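Local coordinates for NAD-dependent epimerase/dehydratase (PDB 3DHN), which probably binds NAD(P) in a Rossmann-type domain and may act as an epimerase, dehydratase or oxidoreductase on a substrate not yet identified, at residues V158-A163 with A198-D203; D180-I183 with N189-I192. All blocks are in the same frame, centred on the assembly; numbering follows the deposited sequence.

In the fold
Contact 2 is nested inside the loop that contact 1 closes, and their centres are 13 Å apart. Contact 1 is core, its centre about 6 Å from the centre of the chain: a strand of the main sheet and a covering helix meet through an aromatic ring, a methyl and a selenomethionine. Contact 2 is partly buried, its centre about 16 Å from the centre of the chain, and joins a loop to the chain leading into strand 191-193 through a serine hydroxyl, a backbone carbonyl and a selenomethionine arm. Strand 191-193 of contact 2 runs directly into helix 194-206 of contact 1. The two also touch, Ala163 CB lying 3.4 Å from Ser190 OG.

Contact 1 (V158-A163 with A198-D203); sequences VFFSPA and AAAMID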
# COMPACT_ATOMS: atom_id res chain seq x y z
N VAL A 158 -8.11 1.14 4.09
CA VAL A 158 -7.98 -0.16 3.46
C VAL A 158 -6.49 -0.49 3.48
O VAL A 158 -5.66 0.29 3.00
CB VAL A 158 -8.47 -0.14 1.99
CG1 VAL A 158 -8.29 -1.51 1.36
CG2 VAL A 158 -9.94 0.24 1.93
N PHE A 159 -6.15 -1.63 4.08
CA PHE A 159 -4.76 -2.10 4.18
C PHE A 159 -4.65 -3.23 3.15
O PHE A 159 -5.30 -4.27 3.29
CB PHE A 159 -4.52 -2.62 5.60
CG PHE A 159 -3.08 -2.92 5.93
CD1 PHE A 159 -2.15 -1.89 6.05
CD2 PHE A 159 -2.68 -4.23 6.20
CE1 PHE A 159 -0.82 -2.16 6.46
CE2 PHE A 159 -1.37 -4.52 6.61
CZ PHE A 159 -0.44 -3.48 6.74
N PHE A 160 -3.83 -3.04 2.12
CA PHE A 160 -3.70 -4.05 1.07
C PHE A 160 -2.43 -4.91 1.21
O PHE A 160 -1.34 -4.50 0.83
CB PHE A 160 -3.75 -3.34 -0.30
CG PHE A 160 -3.92 -4.27 -1.49
CD1 PHE A 160 -4.35 -5.58 -1.33
CD2 PHE A 160 -3.65 -3.81 -2.79
CE1 PHE A 160 -4.52 -6.42 -2.44
CE2 PHE A 160 -3.81 -4.63 -3.90
CZ PHE A 160 -4.25 -5.95 -3.73
N SER A 161 -2.61 -6.10 1.77
CA SER A 161 -1.50 -7.04 1.98
C SER A 161 -1.11 -7.76 0.70
O SER A 161 -1.89 -8.56 0.17
CB SER A 161 -1.88 -8.11 3.02
OG SER A 161 -1.96 -7.61 4.34
N PRO A 162 0.11 -7.51 0.18
CA PRO A 162 0.55 -8.19 -1.04
C PRO A 162 0.89 -9.64 -0.72
O PRO A 162 0.86 -10.03 0.44
CB PRO A 162 1.81 -7.41 -1.43
CG PRO A 162 2.36 -6.98 -0.08
CD PRO A 162 1.11 -6.52 0.63
N ALA A 163 1.23 -10.43 -1.74
CA ALA A 163 1.62 -11.82 -1.54
C ALA A 163 3.01 -11.82 -0.88
O ALA A 163 3.73 -10.83 -0.96
CB ALA A 163 1.68 -12.56 -2.89
N ALA A 198 -0.51 -3.31 -8.37
CA ALA A 198 -0.90 -1.92 -8.58
C ALA A 198 -2.25 -1.83 -9.28
O ALA A 198 -3.09 -0.99 -8.93
CB ALA A 198 0.16 -1.19 -9.41
N ALA A 199 -2.46 -2.69 -10.28
CA ALA A 199 -3.71 -2.68 -11.02
C ALA A 199 -4.88 -2.93 -10.07
O ALA A 199 -5.94 -2.31 -10.20
CB ALA A 199 -3.70 -3.75 -12.10
N ALA A 200 -4.68 -3.83 -9.11
CA ALA A 200 -5.72 -4.15 -8.14
C ALA A 200 -5.98 -2.98 -7.19
O ALA A 200 -7.14 -2.67 -6.88
CB ALA A 200 -5.33 -5.39 -7.35
N MSE A 201 -4.91 -2.32 -6.75
CA MSE A 201 -5.03 -1.17 -5.85
C MSE A 201 -5.84 -0.04 -6.50
O MSE A 201 -6.69 0.57 -5.85
CB MSE A 201 -3.65 -0.65 -5.46
CG MSE A 201 -3.67 0.55 -4.53
SE MSE A 201 -4.37 0.18 -2.75
CE MSE A 201 -2.71 0.28 -1.75
N ILE A 202 -5.57 0.26 -7.77
CA ILE A 202 -6.33 1.32 -8.43
C ILE A 202 -7.77 0.88 -8.69
O ILE A 202 -8.67 1.71 -8.75
CB ILE A 202 -5.64 1.78 -9.73
CG1 ILE A 202 -4.23 2.29 -9.42
CG2 ILE A 202 -6.43 2.96 -10.36
CD1 ILE A 202 -4.19 3.30 -8.26
N ASP A 203 -8.00 -0.42 -8.84
CA ASP A 203 -9.35 -0.95 -9.02
C ASP A 203 -10.17 -0.66 -7.75
O ASP A 203 -11.34 -0.29 -7.82
CB ASP A 203 -9.33 -2.47 -9.24
CG ASP A 203 -9.06 -2.85 -10.68
OD1 ASP A 203 -8.86 -1.95 -11.52
OD2 ASP A 203 -9.06 -4.07 -10.97
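Phe160 reaches from its strand to the helix with its ring, and Ala200 and Met201, neighbours on one helical turn, receive different parts of it. With CG anti to the backbone N (chi1 -168°), the ring extends outward from the strand, so that its far rim arrives at the helix. The methyl of Ala200 sits at that rim, Ala200 CB 3.8 Å from Phe160 CZ and about as far from Phe160 CE2, approaching obliquely. Beside it, the backbone N of Met201 lies 3.8 Å from Phe160 CE2, a van der Waals approach to the helix backbone.

Met201, a selenomethionine, runs the other way. While the phenyl group reaches toward the helix, the methionine chain slides past it toward the strand, bent at chi2 and chi3. Its CB and SE both lie 4.1 Å from Phe160 CD2, and the terminal CE ends 4.0 Å from Phe160 CB, close to the root of the aromatic side chain. Met201 SE is 5.3 Å from the centroid of the Phe160 ring and 69° off the ring normal, a Met-aromatic contact made obliquely.

In the Rossmann-type fold, helices cover both faces of a largely parallel sheet; here helix 194-206 lies against strand 156-161, which runs between strands 106-110 and 213-218. The two backbones are nearest at Phe160 and Met201, whose CA atoms are 7.6 Å apart, a gap bridged by the side chains just described. All three touching residues are buried, and the interface between the segments is apolar. Around them, Phe160 also stacks with Tyr197 and Phe215, and Tyr197 OH hydrogen-bonds to Phe160 O. Met201 continues onto Leu108 and Val110 of the neighbouring strand and onto Leu20 of helix 14-25, while Ala200 touches Ile217 and Tyr175.

Contact 2 (D180-I183 with N189-I192); sequences DDMI and NSHI
Asn189 and Ile183 approach loosely through their backbones, with Asn189 O 4.3 Å from Ile183 O, while the Asn189 CB is directed away from segment 180-183.

Ser190 comes next and carries the contact. Its OG, anti to its own backbone N (chi1 171°), is brought to the oxygen end of the Ile183 carbonyl and donates a weak hydrogen bond to Ile183 O at 3.1 Å. Ile183 O also receives a CA-H...O contact from Ser190 CA at 3.4 Å, with 127° at the hydrogen, far from straight, so one carbonyl meets both the backbone and the side chain of this serine. OG has a second, stronger partner in the backbone N of Ala164, and the hydroxyl thus links two other parts of the chain.

The selenomethionine Met182 lies alongside that serine. It runs extended from the backbone through chi1 (178°) and chi2, which places its middle beside Ser190: Met182 CG is 3.4 Å from Ser190 OG, and Met182 SE is 3.8 Å from Ser190 CB. The bend at chi3 turns only the terminal methyl. Polar and apolar contacts thus meet on the one small side chain of Ser190, its hydroxyl bonded to a carbonyl and its CB against the selenium.

At His191 the chain enters strand 191-193, and the CB of this histidine is directed away from segment 180-183. Ser190 and Ile192 bond to Asp165 through their backbones, in the parallel pairing of strands 191-193 and 165-167, just before the chain turns into helix 194-206. Segment 180-183, following strand 176-178, pairs through Asp180 and Met182 with Phe117 of strand 117-119.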
# COMPACT_ATOMS: atom_id res chain seq x y z
N ASP A 180 -8.10 -12.45 4.78
CA ASP A 180 -7.01 -12.55 5.75
C ASP A 180 -6.05 -13.74 5.61
O ASP A 180 -5.02 -13.78 6.28
CB ASP A 180 -7.57 -12.53 7.17
CG ASP A 180 -8.30 -11.24 7.48
OD1 ASP A 180 -7.76 -10.15 7.14
OD2 ASP A 180 -9.40 -11.30 8.08
N ASP A 181 -6.39 -14.70 4.76
CA ASP A 181 -5.52 -15.87 4.57
C ASP A 181 -4.58 -15.66 3.41
O ASP A 181 -4.99 -15.17 2.36
CB ASP A 181 -6.33 -17.14 4.31
CG ASP A 181 -7.07 -17.61 5.54
OD1 ASP A 181 -6.65 -17.28 6.67
OD2 ASP A 181 -8.07 -18.35 5.37
N MSE A 182 -3.33 -16.06 3.58
CA MSE A 182 -2.34 -15.93 2.52
C MSE A 182 -2.76 -16.76 1.30
O MSE A 182 -3.21 -17.90 1.44
CB MSE A 182 -0.96 -16.39 3.03
CG MSE A 182 0.15 -16.34 1.97
SE MSE A 182 1.92 -16.58 2.74
CE MSE A 182 2.12 -14.83 3.51
N ILE A 183 -2.61 -16.18 0.11
CA ILE A 183 -2.98 -16.85 -1.13
C ILE A 183 -1.78 -17.59 -1.73
O ILE A 183 -0.75 -16.98 -2.02
CB ILE A 183 -3.49 -15.84 -2.21
CG1 ILE A 183 -4.65 -15.01 -1.65
CG2 ILE A 183 -3.90 -16.60 -3.46
CD1 ILE A 183 -5.84 -15.83 -1.16
N ASN A 189 3.49 -21.76 -3.22
CA ASN A 189 4.13 -20.46 -3.13
C ASN A 189 3.16 -19.29 -3.26
O ASN A 189 2.21 -19.34 -4.05
CB ASN A 189 5.25 -20.33 -4.17
CG ASN A 189 6.49 -21.13 -3.81
OD1 ASN A 189 6.55 -22.34 -4.02
ND2 ASN A 189 7.48 -20.44 -3.24
N SER A 190 3.41 -18.26 -2.47
CA SER A 190 2.59 -17.06 -2.46
C SER A 190 3.33 -15.94 -3.20
O SER A 190 4.32 -15.40 -2.69
CB SER A 190 2.31 -16.64 -1.01
OG SER A 190 1.69 -15.36 -0.95
N HIS A 191 2.84 -15.59 -4.39
CA HIS A 191 3.49 -14.54 -5.16
C HIS A 191 2.53 -13.69 -6.00
O HIS A 191 1.39 -14.07 -6.27
CB HIS A 191 4.58 -15.14 -6.06
CG HIS A 191 4.08 -16.17 -7.03
ND1 HIS A 191 4.44 -16.17 -8.36
CD2 HIS A 191 3.28 -17.25 -6.85
CE1 HIS A 191 3.87 -17.20 -8.97
NE2 HIS A 191 3.16 -17.87 -8.07
N ILE A 192 3.03 -12.53 -6.40
CA ILE A 192 2.27 -11.61 -7.23
C ILE A 192 3.25 -10.62 -7.87
O ILE A 192 4.31 -10.33 -7.30
CB ILE A 192 1.23 -10.81 -6.40
CG1 ILE A 192 0.26 -10.08 -7.33
CG2 ILE A 192 1.94 -9.82 -5.47
CD1 ILE A 192 -0.64 -11.04 -8.13